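Carboxymuconolactone decarboxylase family protein (Methanocaldococcus jannaschii, PDB 3D7I) probably has peroxiredoxin-like oxidoreductase activity, as in its AhpD-like relatives, and may help detoxify oxygen. Local coordinates at residues B[32-35]-B[40-43]; B[44-49]-B[80-85]; B[51-54]-B[60-63]; B[66-69]-B[73-76]; B[85-88]-B[94-97]. All coordinates share one frame; numbering follows the deposited sequence.

Interaction 1 (B[32-35]-B[40-43]); sequences TVFT and DYKT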
loop_
_atom_site.group_PDB
_atom_site.type_symbol
_atom_site.label_atom_id
_atom_site.label_comp_id
_atom_site.label_asym_id
_atom_site.label_seq_id
_atom_site.Cartn_x
_atom_site.Cartn_y
_atom_site.Cartn_z
ATOM N N THR B 32 -21.036 14.477 5.483
ATOM C CA THR B 32 -21.756 13.807 4.376
ATOM C C THR B 32 -21.389 12.345 4.214
ATOM O O THR B 32 -22.279 11.477 4.047
ATOM C CB THR B 32 -21.538 14.529 3.047
ATOM O OG1 THR B 32 -21.933 15.907 3.206
ATOM C CG2 THR B 32 -22.330 13.834 1.920
ATOM N N VAL B 33 -20.089 12.036 4.243
ATOM C CA VAL B 33 -19.644 10.639 4.196
ATOM C C VAL B 33 -20.364 9.811 5.274
ATOM O O VAL B 33 -20.829 8.689 4.995
ATOM C CB VAL B 33 -18.127 10.565 4.374
ATOM C CG1 VAL B 33 -17.672 9.183 4.950
ATOM C CG2 VAL B 33 -17.438 10.937 3.038
ATOM N N PHE B 34 -20.506 10.362 6.478
ATOM C CA PHE B 34 -21.085 9.594 7.590
ATOM C C PHE B 34 -22.590 9.778 7.744
ATOM O O PHE B 34 -23.168 9.439 8.792
ATOM C CB PHE B 34 -20.363 9.867 8.905
ATOM C CG PHE B 34 -19.025 9.217 8.984
ATOM C CD1 PHE B 34 -18.906 7.835 8.932
ATOM C CD2 PHE B 34 -17.880 9.984 9.080
ATOM C CE1 PHE B 34 -17.667 7.230 8.975
ATOM C CE2 PHE B 34 -16.638 9.390 9.127
ATOM C CZ PHE B 34 -16.533 8.012 9.069
ATOM N N THR B 35 -23.219 10.313 6.705
ATOM C CA THR B 35 -24.676 10.302 6.593
ATOM C C THR B 35 -25.015 9.280 5.510
ATOM O O THR B 35 -25.247 9.627 4.348
ATOM C CB THR B 35 -25.225 11.708 6.293
ATOM O OG1 THR B 35 -24.723 12.621 7.269
ATOM C CG2 THR B 35 -26.752 11.731 6.364
ATOM N N ASP B 40 -25.902 2.634 9.131
ATOM C CA ASP B 40 -25.855 3.631 10.193
ATOM C C ASP B 40 -24.419 4.041 10.500
ATOM O O ASP B 40 -23.468 3.491 9.961
ATOM C CB ASP B 40 -26.644 3.166 11.432
ATOM C CG ASP B 40 -26.053 1.958 12.120
ATOM O OD1 ASP B 40 -24.871 1.579 11.921
ATOM O OD2 ASP B 40 -26.813 1.358 12.910
ATOM N N TYR B 41 -24.281 5.066 11.317
ATOM C CA TYR B 41 -22.977 5.640 11.602
ATOM C C TYR B 41 -22.039 4.638 12.278
ATOM O O TYR B 41 -20.852 4.549 11.944
ATOM C CB TYR B 41 -23.204 6.835 12.523
ATOM C CG TYR B 41 -22.006 7.669 12.859
ATOM C CD1 TYR B 41 -21.057 7.999 11.904
ATOM C CD2 TYR B 41 -21.854 8.194 14.147
ATOM C CE1 TYR B 41 -19.973 8.806 12.228
ATOM C CE2 TYR B 41 -20.783 8.990 14.474
ATOM C CZ TYR B 41 -19.854 9.304 13.515
ATOM O OH TYR B 41 -18.788 10.112 13.840
ATOM N N LYS B 42 -22.573 3.884 13.226
ATOM C CA LYS B 42 -21.767 2.828 13.874
ATOM C C LYS B 42 -21.145 1.864 12.867
ATOM O O LYS B 42 -19.956 1.553 12.959
ATOM C CB LYS B 42 -22.600 2.064 14.886
ATOM C CG LYS B 42 -21.867 0.959 15.638
ATOM C CD LYS B 42 -22.843 0.174 16.523
ATOM C CE LYS B 42 -22.123 -0.839 17.410
ATOM N NZ LYS B 42 -23.068 -1.560 18.313
ATOM N N THR B 43 -21.946 1.383 11.931
ATOM C CA THR B 43 -21.457 0.459 10.907
ATOM C C THR B 43 -20.358 1.086 10.060
ATOM O O THR B 43 -19.341 0.469 9.791
ATOM C CB THR B 43 -22.586 -0.059 10.004
ATOM O OG1 THR B 43 -23.542 -0.750 10.809
ATOM C CG2 THR B 43 -22.059 -1.018 8.945
#
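Phe34 and Tyr41 meet as an offset edge-to-face aromatic pair, with the edge of the tyrosine turned toward the face of the phenylalanine. The centroids of the Phe34 and Tyr41 rings lie 5.2 Å apart and their planes stand at 75°. One ortho-meta side of the tyrosine does the touching: Tyr41 CE1 comes to 3.4 Å from Phe34 CG, and Tyr41 CD1 to 3.6 Å from Phe34 CB. Tyr41 starts its side chain anti to the backbone N (chi1 -175°), and this carries the ring back across the gap although its CB does not head there. Phe34, just past the end of helix 20-33, sets its CB-CG side against Tyr41 CE1, and Val33 CG1 sits over the centre of one face of its ring. On the Tyr41 side the backbone is fixed by the N-cap residue Asp40, whose OD1 takes two bonds: Thr43 N, 2.9 Å away, arrives almost in line with the C-O bond of Asp40 OD1, while Thr43 OG1 comes from above the carboxylate plane. Were Phe34 an alanine, the Tyr41 edge would probably lose its aromatic mate and be freer to swing, and Leu88 of the second subunit would lose the side chain on which it packs. With apolar atoms alone bridging the two segments, the join depends on ring shape and on weak CH-pi electrostatics.

Interaction 2 (B[44-49]-B[80-85]); sequences QKLIAI and ADVLRV. With SO4 (sulfate ion), chain E.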
loop_
_atom_site.group_PDB
_atom_site.type_symbol
_atom_site.label_atom_id
_atom_site.label_comp_id
_atom_site.label_asym_id
_atom_site.label_seq_id
_atom_site.Cartn_x
_atom_site.Cartn_y
_atom_site.Cartn_z
ATOM N N GLN B 44 -20.569 2.327 9.646
ATOM C CA GLN B 44 -19.565 3.038 8.892
ATOM C C GLN B 44 -18.265 3.266 9.674
ATOM O O GLN B 44 -17.199 3.186 9.096
ATOM C CB GLN B 44 -20.105 4.371 8.399
ATOM C CG GLN B 44 -21.155 4.260 7.349
ATOM C CD GLN B 44 -21.550 5.613 6.833
ATOM O OE1 GLN B 44 -22.046 6.429 7.602
ATOM N NE2 GLN B 44 -21.345 5.856 5.529
ATOM N N LYS B 45 -18.362 3.581 10.955
ATOM C CA LYS B 45 -17.164 3.746 11.781
ATOM C C LYS B 45 -16.401 2.431 11.966
ATOM O O LYS B 45 -15.179 2.431 11.990
ATOM C CB LYS B 45 -17.519 4.356 13.143
ATOM C CG LYS B 45 -17.729 5.850 13.030
ATOM C CD LYS B 45 -16.401 6.609 12.884
ATOM C CE LYS B 45 -16.684 8.095 12.661
ATOM N NZ LYS B 45 -15.451 8.921 12.482
ATOM N N LEU B 46 -17.129 1.326 12.080
ATOM C CA LEU B 46 -16.508 -0.024 12.111
ATOM C C LEU B 46 -15.753 -0.321 10.819
ATOM O O LEU B 46 -14.635 -0.844 10.831
ATOM C CB LEU B 46 -17.564 -1.113 12.405
ATOM C CG LEU B 46 -18.180 -1.087 13.814
ATOM C CD1 LEU B 46 -19.384 -2.025 13.915
ATOM C CD2 LEU B 46 -17.142 -1.451 14.888
ATOM N N ILE B 47 -16.343 0.066 9.688
ATOM C CA ILE B 47 -15.681 -0.029 8.405
ATOM C C ILE B 47 -14.407 0.824 8.374
ATOM O O ILE B 47 -13.364 0.373 7.905
ATOM C CB ILE B 47 -16.649 0.363 7.264
ATOM C CG1 ILE B 47 -17.781 -0.667 7.131
ATOM C CG2 ILE B 47 -15.908 0.507 5.901
ATOM C CD1 ILE B 47 -19.013 -0.136 6.350
ATOM N N ALA B 48 -14.501 2.052 8.898
ATOM C CA ALA B 48 -13.346 2.953 8.932
ATOM C C ALA B 48 -12.206 2.324 9.748
ATOM O O ALA B 48 -11.048 2.376 9.348
ATOM C CB ALA B 48 -13.749 4.344 9.495
ATOM N N ILE B 49 -12.540 1.719 10.887
ATOM C CA ILE B 49 -11.534 1.022 11.711
ATOM C C ILE B 49 -10.863 -0.057 10.901
ATOM O O ILE B 49 -9.649 -0.158 10.898
ATOM C CB ILE B 49 -12.134 0.439 13.011
ATOM C CG1 ILE B 49 -12.568 1.553 13.967
ATOM C CG2 ILE B 49 -11.106 -0.464 13.767
ATOM C CD1 ILE B 49 -13.560 1.085 15.019
ATOM N N ALA B 80 -12.644 -6.212 17.927
ATOM C CA ALA B 80 -11.965 -7.457 17.670
ATOM C C ALA B 80 -12.587 -8.188 16.480
ATOM O O ALA B 80 -11.881 -8.757 15.665
ATOM C CB ALA B 80 -11.955 -8.331 18.909
ATOM N N ASP B 81 -13.911 -8.126 16.343
ATOM C CA ASP B 81 -14.572 -8.736 15.180
ATOM C C ASP B 81 -14.209 -8.049 13.868
ATOM O O ASP B 81 -14.121 -8.700 12.835
ATOM C CB ASP B 81 -16.091 -8.727 15.331
ATOM C CG ASP B 81 -16.623 -9.794 16.292
ATOM O OD1 ASP B 81 -15.924 -10.785 16.617
ATOM O OD2 ASP B 81 -17.798 -9.643 16.672
ATOM N N VAL B 82 -14.007 -6.728 13.905
ATOM C CA VAL B 82 -13.464 -6.011 12.764
ATOM C C VAL B 82 -12.062 -6.550 12.422
ATOM O O VAL B 82 -11.749 -6.826 11.243
ATOM C CB VAL B 82 -13.409 -4.485 13.025
ATOM C CG1 VAL B 82 -12.713 -3.753 11.874
ATOM C CG2 VAL B 82 -14.836 -3.907 13.331
ATOM N N LEU B 83 -11.250 -6.780 13.449
ATOM C CA LEU B 83 -9.871 -7.213 13.249
ATOM C C LEU B 83 -9.783 -8.632 12.670
ATOM O O LEU B 83 -8.842 -8.953 11.931
ATOM C CB LEU B 83 -9.084 -7.079 14.533
ATOM C CG LEU B 83 -8.974 -5.649 15.074
ATOM C CD1 LEU B 83 -7.961 -5.598 16.220
ATOM C CD2 LEU B 83 -8.591 -4.638 13.944
ATOM N N ARG B 84 -10.801 -9.460 12.928
ATOM C CA ARG B 84 -10.852 -10.786 12.283
ATOM C C ARG B 84 -10.856 -10.631 10.766
ATOM O O ARG B 84 -10.133 -11.296 10.025
ATOM C CB ARG B 84 -12.092 -11.548 12.755
ATOM C CG ARG B 84 -12.081 -11.915 14.222
ATOM C CD ARG B 84 -13.429 -12.427 14.685
ATOM N NE ARG B 84 -13.510 -13.858 14.620
ATOM C CZ ARG B 84 -13.293 -14.696 15.636
ATOM N NH1 ARG B 84 -12.966 -14.303 16.856
ATOM N NH2 ARG B 84 -13.405 -15.960 15.413
ATOM N N VAL B 85 -11.635 -9.668 10.297
ATOM C CA VAL B 85 -11.690 -9.348 8.868
ATOM C C VAL B 85 -10.383 -8.747 8.356
ATOM O O VAL B 85 -9.940 -9.085 7.269
ATOM C CB VAL B 85 -12.885 -8.423 8.538
ATOM C CG1 VAL B 85 -13.031 -8.246 6.992
ATOM C CG2 VAL B 85 -14.193 -9.001 9.133
HETATM S S SO4 E . -13.152 -17.575 18.893
HETATM O O1 SO4 E . -11.983 -17.212 18.170
HETATM O O2 SO4 E . -14.151 -18.064 17.949
HETATM O O3 SO4 E . -12.871 -18.633 19.891
HETATM O O4 SO4 E . -13.607 -16.385 19.595
#
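Leu46 is the first residue of 44-49 to meet the other helix, and what it meets is Val82. Its CD2 methyl approaches Val82 CG2 at 3.7 Å, the two side chains slanting across one another, and its CB lies 4.0 Å from the same Val82 CG2. The backbone takes part as well: Leu46 O is 3.6 Å from Val82 CG1, so both valine methyls border the Leu46 carbonyl. One turn further on, Ile49 CG2 touches Val82 CG1 at 4.1 Å, its side chain crossing that of Val82 at about a right angle. Val82 places CG1 anti to its backbone N (chi1 175°), which sends one methyl to each of the two partners. On the far side of helix 76-90, Arg84 reaches a sulfate, probably from the crystallisation liquor. The guanidinium turns its NH1/NH2 edge to the ion in weak bonds, among them Arg84 NH1 to SO4 O1 at 3.3 Å, and the sulfate is also held by Asp21 N and Leu22 N of the fourth subunit. A single valine set against a leucine and an isoleucine one turn apart is buried helix-on-helix packing within the all-helical fold of the AhpD-like clan.

Interaction 3 (B[51-54]-B[60-63]); sequences IVAS and AIEK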
loop_
_atom_site.group_PDB
_atom_site.type_symbol
_atom_site.label_atom_id
_atom_site.label_comp_id
_atom_site.label_asym_id
_atom_site.label_seq_id
_atom_site.Cartn_x
_atom_site.Cartn_y
_atom_site.Cartn_z
ATOM N N ILE B 51 -10.507 -0.353 7.645
ATOM C CA ILE B 51 -9.672 0.175 6.597
ATOM C C ILE B 51 -8.359 0.683 7.160
ATOM O O ILE B 51 -7.299 0.374 6.634
ATOM C CB ILE B 51 -10.378 1.294 5.793
ATOM C CG1 ILE B 51 -11.546 0.705 4.976
ATOM C CG2 ILE B 51 -9.388 2.030 4.856
ATOM C CD1 ILE B 51 -12.508 1.718 4.378
ATOM N N VAL B 52 -8.428 1.502 8.199
ATOM C CA VAL B 52 -7.223 2.081 8.811
ATOM C C VAL B 52 -6.334 0.984 9.410
ATOM O O VAL B 52 -5.097 1.012 9.295
ATOM C CB VAL B 52 -7.609 3.099 9.895
ATOM C CG1 VAL B 52 -6.363 3.663 10.583
ATOM C CG2 VAL B 52 -8.442 4.254 9.278
ATOM N N ALA B 53 -6.974 -0.010 10.037
ATOM C CA ALA B 53 -6.215 -1.101 10.641
ATOM C C ALA B 53 -5.535 -1.976 9.602
ATOM O O ALA B 53 -4.583 -2.676 9.941
ATOM C CB ALA B 53 -7.082 -1.955 11.594
ATOM N N SER B 54 -6.005 -1.957 8.354
ATOM C CA SER B 54 -5.431 -2.755 7.287
ATOM C C SER B 54 -4.095 -2.175 6.825
ATOM O O SER B 54 -3.341 -2.851 6.141
ATOM C CB SER B 54 -6.402 -2.910 6.101
ATOM O OG SER B 54 -6.567 -1.724 5.323
ATOM N N ALA B 60 -3.134 6.508 13.624
ATOM C CA ALA B 60 -4.442 6.526 12.984
ATOM C C ALA B 60 -5.344 5.407 13.523
ATOM O O ALA B 60 -6.542 5.615 13.772
ATOM C CB ALA B 60 -4.283 6.397 11.487
ATOM N N ILE B 61 -4.759 4.225 13.712
ATOM C CA ILE B 61 -5.528 3.094 14.243
ATOM C C ILE B 61 -5.983 3.385 15.679
ATOM O O ILE B 61 -7.173 3.257 15.992
ATOM C CB ILE B 61 -4.739 1.778 14.194
ATOM C CG1 ILE B 61 -4.385 1.412 12.751
ATOM C CG2 ILE B 61 -5.574 0.648 14.805
ATOM C CD1 ILE B 61 -3.259 0.385 12.615
ATOM N N GLU B 62 -5.043 3.766 16.545
ATOM C CA GLU B 62 -5.385 4.105 17.940
ATOM C C GLU B 62 -6.489 5.180 18.022
ATOM O O GLU B 62 -7.437 5.054 18.806
ATOM C CB GLU B 62 -4.133 4.542 18.704
ATOM C CG GLU B 62 -4.354 4.755 20.215
ATOM N N LYS B 63 -6.382 6.208 17.182
ATOM C CA LYS B 63 -7.350 7.316 17.166
ATOM C C LYS B 63 -8.725 6.903 16.664
ATOM O O LYS B 63 -9.742 7.306 17.246
ATOM C CB LYS B 63 -6.818 8.480 16.315
#
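Val52 and Ile61 face each other across the join of helix 41-53 and helix 58-72, and most of what joins them is apolar. In the conformer described, one of two modelled for Val52, the CG1 methyl does most of the work. Val52 CG1 lies 3.6 Å from Ala60 CB and 3.7 Å from Ile61 CG1, so it is seated between two successive residues of the opposing helix. Ala53 adds a looser contact through its methyl, with Ala53 CB 4.4 Å from Ile61 CG2.

A second group of contacts sets side-chain carbon against backbone. Ile61 CG1 rests 3.6 Å from Val52 O, and beyond it Ile61 CD1 runs on to 3.9 Å from Ala53 CA. This branch is brought there by a first torsion that puts CG1 anti to the carbonyl carbon (chi1 -62°); CB itself does not point at the neighbour, but the end of the side chain swings in. Cutting Ile61 back to an alanine is likely to open a gap beside the Val52 carbonyl and take away the apolar branch that lies against Ala53 CA.

Within 51-54, Ile51 O accepts from Ser54 N at 3.2 Å and, in the conformer given, from Ser54 OG. Between the two segments the CA atoms come nearest at Ala53 and Ile61, 5.6 Å apart. The later helices close over the same place, helix 76-90 laying Leu83 on Ala53 and helix 92-104 bringing Ala98 to Ala53 and Ile101 to Ile61.

Interaction 4 (B[66-69]-B[73-76]); sequences KSAM and GITK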
loop_
_atom_site.group_PDB
_atom_site.type_symbol
_atom_site.label_atom_id
_atom_site.label_comp_id
_atom_site.label_asym_id
_atom_site.label_seq_id
_atom_site.Cartn_x
_atom_site.Cartn_y
_atom_site.Cartn_z
ATOM N N LYS B 66 -10.174 4.719 19.511
ATOM C CA LYS B 66 -10.489 5.532 20.703
ATOM C C LYS B 66 -11.762 6.340 20.484
ATOM O O LYS B 66 -12.669 6.313 21.310
ATOM C CB LYS B 66 -9.324 6.468 21.050
ATOM C CG LYS B 66 -8.192 5.804 21.791
ATOM N N SER B 67 -11.828 7.040 19.363
ATOM C CA SER B 67 -12.998 7.855 19.026
ATOM C C SER B 67 -14.265 7.018 18.903
ATOM O O SER B 67 -15.317 7.405 19.382
ATOM C CB SER B 67 -12.761 8.638 17.731
ATOM O OG SER B 67 -12.407 7.779 16.659
ATOM N N ALA B 68 -14.167 5.863 18.257
ATOM C CA ALA B 68 -15.324 4.980 18.144
ATOM C C ALA B 68 -15.866 4.560 19.504
ATOM O O ALA B 68 -17.082 4.503 19.714
ATOM C CB ALA B 68 -14.964 3.736 17.329
HETATM N N MSE B 69 -14.963 4.218 20.416
HETATM C CA MSE B 69 -15.357 3.721 21.705
HETATM C C MSE B 69 -15.957 4.885 22.490
HETATM O O MSE B 69 -16.999 4.736 23.108
HETATM C CB MSE B 69 -14.163 3.131 22.441
HETATM C CG MSE B 69 -13.613 1.848 21.810
HETATM SE SE MSE B 69 -12.156 1.144 22.870
HETATM C CE MSE B 69 -13.252 0.406 24.280
ATOM N N GLY B 73 -19.672 4.454 21.671
ATOM C CA GLY B 73 -19.846 3.321 22.579
ATOM C C GLY B 73 -19.548 1.959 21.955
ATOM O O GLY B 73 -20.020 0.915 22.436
ATOM N N ILE B 74 -18.756 1.953 20.887
ATOM C CA ILE B 74 -18.316 0.685 20.271
ATOM C C ILE B 74 -17.462 -0.091 21.300
ATOM O O ILE B 74 -16.686 0.523 22.033
ATOM C CB ILE B 74 -17.611 0.972 18.929
ATOM C CG1 ILE B 74 -18.678 1.283 17.854
ATOM C CG2 ILE B 74 -16.693 -0.207 18.509
ATOM C CD1 ILE B 74 -18.160 1.871 16.546
ATOM N N THR B 75 -17.640 -1.412 21.401
ATOM C CA THR B 75 -16.893 -2.209 22.399
ATOM C C THR B 75 -15.584 -2.768 21.860
ATOM O O THR B 75 -15.403 -2.867 20.654
ATOM C CB THR B 75 -17.689 -3.403 22.944
ATOM O OG1 THR B 75 -17.992 -4.304 21.888
ATOM C CG2 THR B 75 -19.045 -2.924 23.712
ATOM N N LYS B 76 -14.690 -3.187 22.753
ATOM C CA LYS B 76 -13.470 -3.851 22.292
ATOM C C LYS B 76 -13.821 -5.168 21.588
ATOM O O LYS B 76 -13.158 -5.517 20.605
ATOM C CB LYS B 76 -12.487 -4.098 23.434
ATOM C CG LYS B 76 -11.863 -2.835 24.030
ATOM C CD LYS B 76 -10.692 -3.206 24.949
ATOM C CE LYS B 76 -9.813 -2.002 25.270
ATOM N NZ LYS B 76 -8.495 -2.439 25.835
HETATM O O HOH W 1 -16.974 1.574 24.605
#
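Met69, modelled as selenomethionine, stretches from the last turns of helix 58-72 to the start of helix 76-90, and each atom of its side chain finds something. CB leaves the helix pointing away overall, yet Met69 CB still lies 3.7 Å from Ile74 O. Next comes CG, closest of the chain to that carbonyl, with Met69 CG 3.4 Å from Ile74 O. The selenium passes Lys76 at longer range. A bend at the last torsion (chi3 76°) then turns the methyl toward Lys76, and Met69 CE stops 3.5 Å from Lys76 CG, the two side chains slanting past each other. Lys76 itself runs on extended, and its NZ is bonded to Leu105 O and Leu102 O of the same chain.

Behind this side chain lies the turn that joins helix 58-72 to helix 76-90, with Gly73 the first residue to leave helical geometry: it takes a positive phi of 70°, left-handed geometry that glycine adopts readily, and Thr75 then N-caps helix 76-90. The turn is tied back by Ile74 N, which donates to Ala68 O at 3.3 Å. Gly73 N makes a weaker, bent bond to Met69 O at 3.0 Å. A water donates to Ile74 O at 2.8 Å and weakly to Met69 O, joining the two carbonyls. On the buried side, the tip of Ile74 is laid against the helix, with Ile74 CD1 3.8 Å from Ala68 CB, and Ile49 and Leu46 of helix 41-53 pack over this pair.

Interaction 5 (B[85-88]-B[94-97]); sequences VVLL and AFTK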
loop_
_atom_site.group_PDB
_atom_site.type_symbol
_atom_site.label_atom_id
_atom_site.label_comp_id
_atom_site.label_asym_id
_atom_site.label_seq_id
_atom_site.Cartn_x
_atom_site.Cartn_y
_atom_site.Cartn_z
ATOM N N VAL B 85 -11.635 -9.668 10.297
ATOM C CA VAL B 85 -11.690 -9.348 8.868
ATOM C C VAL B 85 -10.383 -8.747 8.356
ATOM O O VAL B 85 -9.940 -9.085 7.269
ATOM C CB VAL B 85 -12.885 -8.423 8.538
ATOM C CG1 VAL B 85 -13.031 -8.246 6.992
ATOM C CG2 VAL B 85 -14.193 -9.001 9.133
ATOM N N VAL B 86 -9.746 -7.866 9.138
ATOM C CA VAL B 86 -8.401 -7.394 8.802
ATOM C C VAL B 86 -7.424 -8.544 8.586
ATOM O O VAL B 86 -6.664 -8.515 7.636
ATOM C CB VAL B 86 -7.863 -6.402 9.866
ATOM C CG1 VAL B 86 -6.417 -6.011 9.601
ATOM C CG2 VAL B 86 -8.764 -5.149 9.885
ATOM N N LEU B 87 -7.424 -9.548 9.464
ATOM C CA LEU B 87 -6.545 -10.697 9.280
ATOM C C LEU B 87 -6.779 -11.350 7.925
ATOM O O LEU B 87 -5.848 -11.596 7.184
ATOM C CB LEU B 87 -6.769 -11.731 10.385
ATOM C CG LEU B 87 -6.075 -13.079 10.247
ATOM C CD1 LEU B 87 -4.571 -12.923 10.223
ATOM C CD2 LEU B 87 -6.533 -13.985 11.427
ATOM N N LEU B 88 -8.033 -11.631 7.606
ATOM C CA LEU B 88 -8.344 -12.349 6.366
ATOM C C LEU B 88 -7.991 -11.554 5.124
ATOM O O LEU B 88 -7.534 -12.120 4.145
ATOM C CB LEU B 88 -9.838 -12.677 6.335
ATOM C CG LEU B 88 -10.327 -13.630 5.243
ATOM C CD1 LEU B 88 -9.750 -15.008 5.323
ATOM C CD2 LEU B 88 -11.852 -13.702 5.393
ATOM N N ALA B 94 -0.770 -6.866 10.077
ATOM C CA ALA B 94 -1.771 -5.859 10.359
ATOM C C ALA B 94 -2.664 -6.283 11.535
ATOM O O ALA B 94 -3.011 -5.470 12.409
ATOM C CB ALA B 94 -2.635 -5.627 9.095
ATOM N N PHE B 95 -3.056 -7.551 11.522
ATOM C CA PHE B 95 -3.891 -8.106 12.575
ATOM C C PHE B 95 -3.211 -7.977 13.948
ATOM O O PHE B 95 -3.826 -7.496 14.922
ATOM C CB PHE B 95 -4.139 -9.585 12.306
ATOM C CG PHE B 95 -4.923 -10.275 13.413
ATOM C CD1 PHE B 95 -6.237 -9.957 13.636
ATOM C CD2 PHE B 95 -4.327 -11.238 14.219
ATOM C CE1 PHE B 95 -6.979 -10.586 14.637
ATOM C CE2 PHE B 95 -5.061 -11.868 15.237
ATOM C CZ PHE B 95 -6.375 -11.537 15.452
ATOM N N THR B 96 -1.965 -8.416 14.036
ATOM C CA THR B 96 -1.306 -8.474 15.353
ATOM C C THR B 96 -1.022 -7.058 15.861
ATOM O O THR B 96 -1.197 -6.785 17.049
ATOM C CB THR B 96 -0.031 -9.346 15.320
ATOM O OG1 THR B 96 0.870 -8.786 14.385
ATOM C CG2 THR B 96 -0.346 -10.771 14.901
ATOM N N LYS B 97 -0.636 -6.134 14.971
ATOM C CA LYS B 97 -0.397 -4.743 15.354
ATOM C C LYS B 97 -1.681 -4.157 15.928
ATOM O O LYS B 97 -1.669 -3.526 16.987
ATOM C CB LYS B 97 0.070 -3.921 14.141
ATOM C CG LYS B 97 0.328 -2.438 14.417
ATOM C CD LYS B 97 1.024 -1.739 13.234
ATOM C CE LYS B 97 1.925 -0.608 13.706
ATOM N NZ LYS B 97 3.190 -1.121 14.295
#
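Leu87 lies against the ring of Phe95, and this pair carries most of the contact. The nearest atoms are Leu87 CB and Phe95 CD1, 3.7 Å apart, while Leu87 CD2 hangs over one face of the aromatic ring. Lower down, Leu87 CD1 reaches Phe95 CB at 4.0 Å, so the leucine touches both the ring and its stem. Beside them Val86 CG1 meets Ala94 CB at 3.8 Å, a methyl-to-methyl contact between the residues just before each of the others.

Torsions set this up. Phe95 places its ring anti to the backbone N (chi1 176°), which sets the ring against Leu87 CB. The backbones come close as well, with Leu87 CA and Phe95 CA 5.0 Å apart.

Further out, the fourth subunit supplies a second layer, its Ile26 packing on both Leu87 and Phe95, while Ile51 of the second subunit touches Val86. Within the chain the two segments belong to helix 76-90 and helix 92-104, which follow one another as a helical hairpin; the end of helix 41-53 lies against one side of it through Ala53, and Leu83, a turn before Leu87, also packs on Phe95.

The five contacts follow the chain through its helices, and helix 41-53 takes part in three of them. Interaction 1 reaches interaction 2 through a probable hydrogen bond, Gln44 NE2 to Val33 O at 2.9 Å. Interactions 3 and 4 both fall inside the loop closed by interaction 2 and touch it, with Leu83 CD2 3.9 Å from Ala53 CB and Ile49 CD1 3.8 Å from Ala68 CB. Interaction 5 shares Val85 with interaction 2 and touches interaction 3, where Ala94 CB is 3.6 Å from Ala53 O. The centres of interactions 1 and 5 lie about 23 Å apart. The sulfate held weakly by Arg84 lies where the fourth subunit meets this chain.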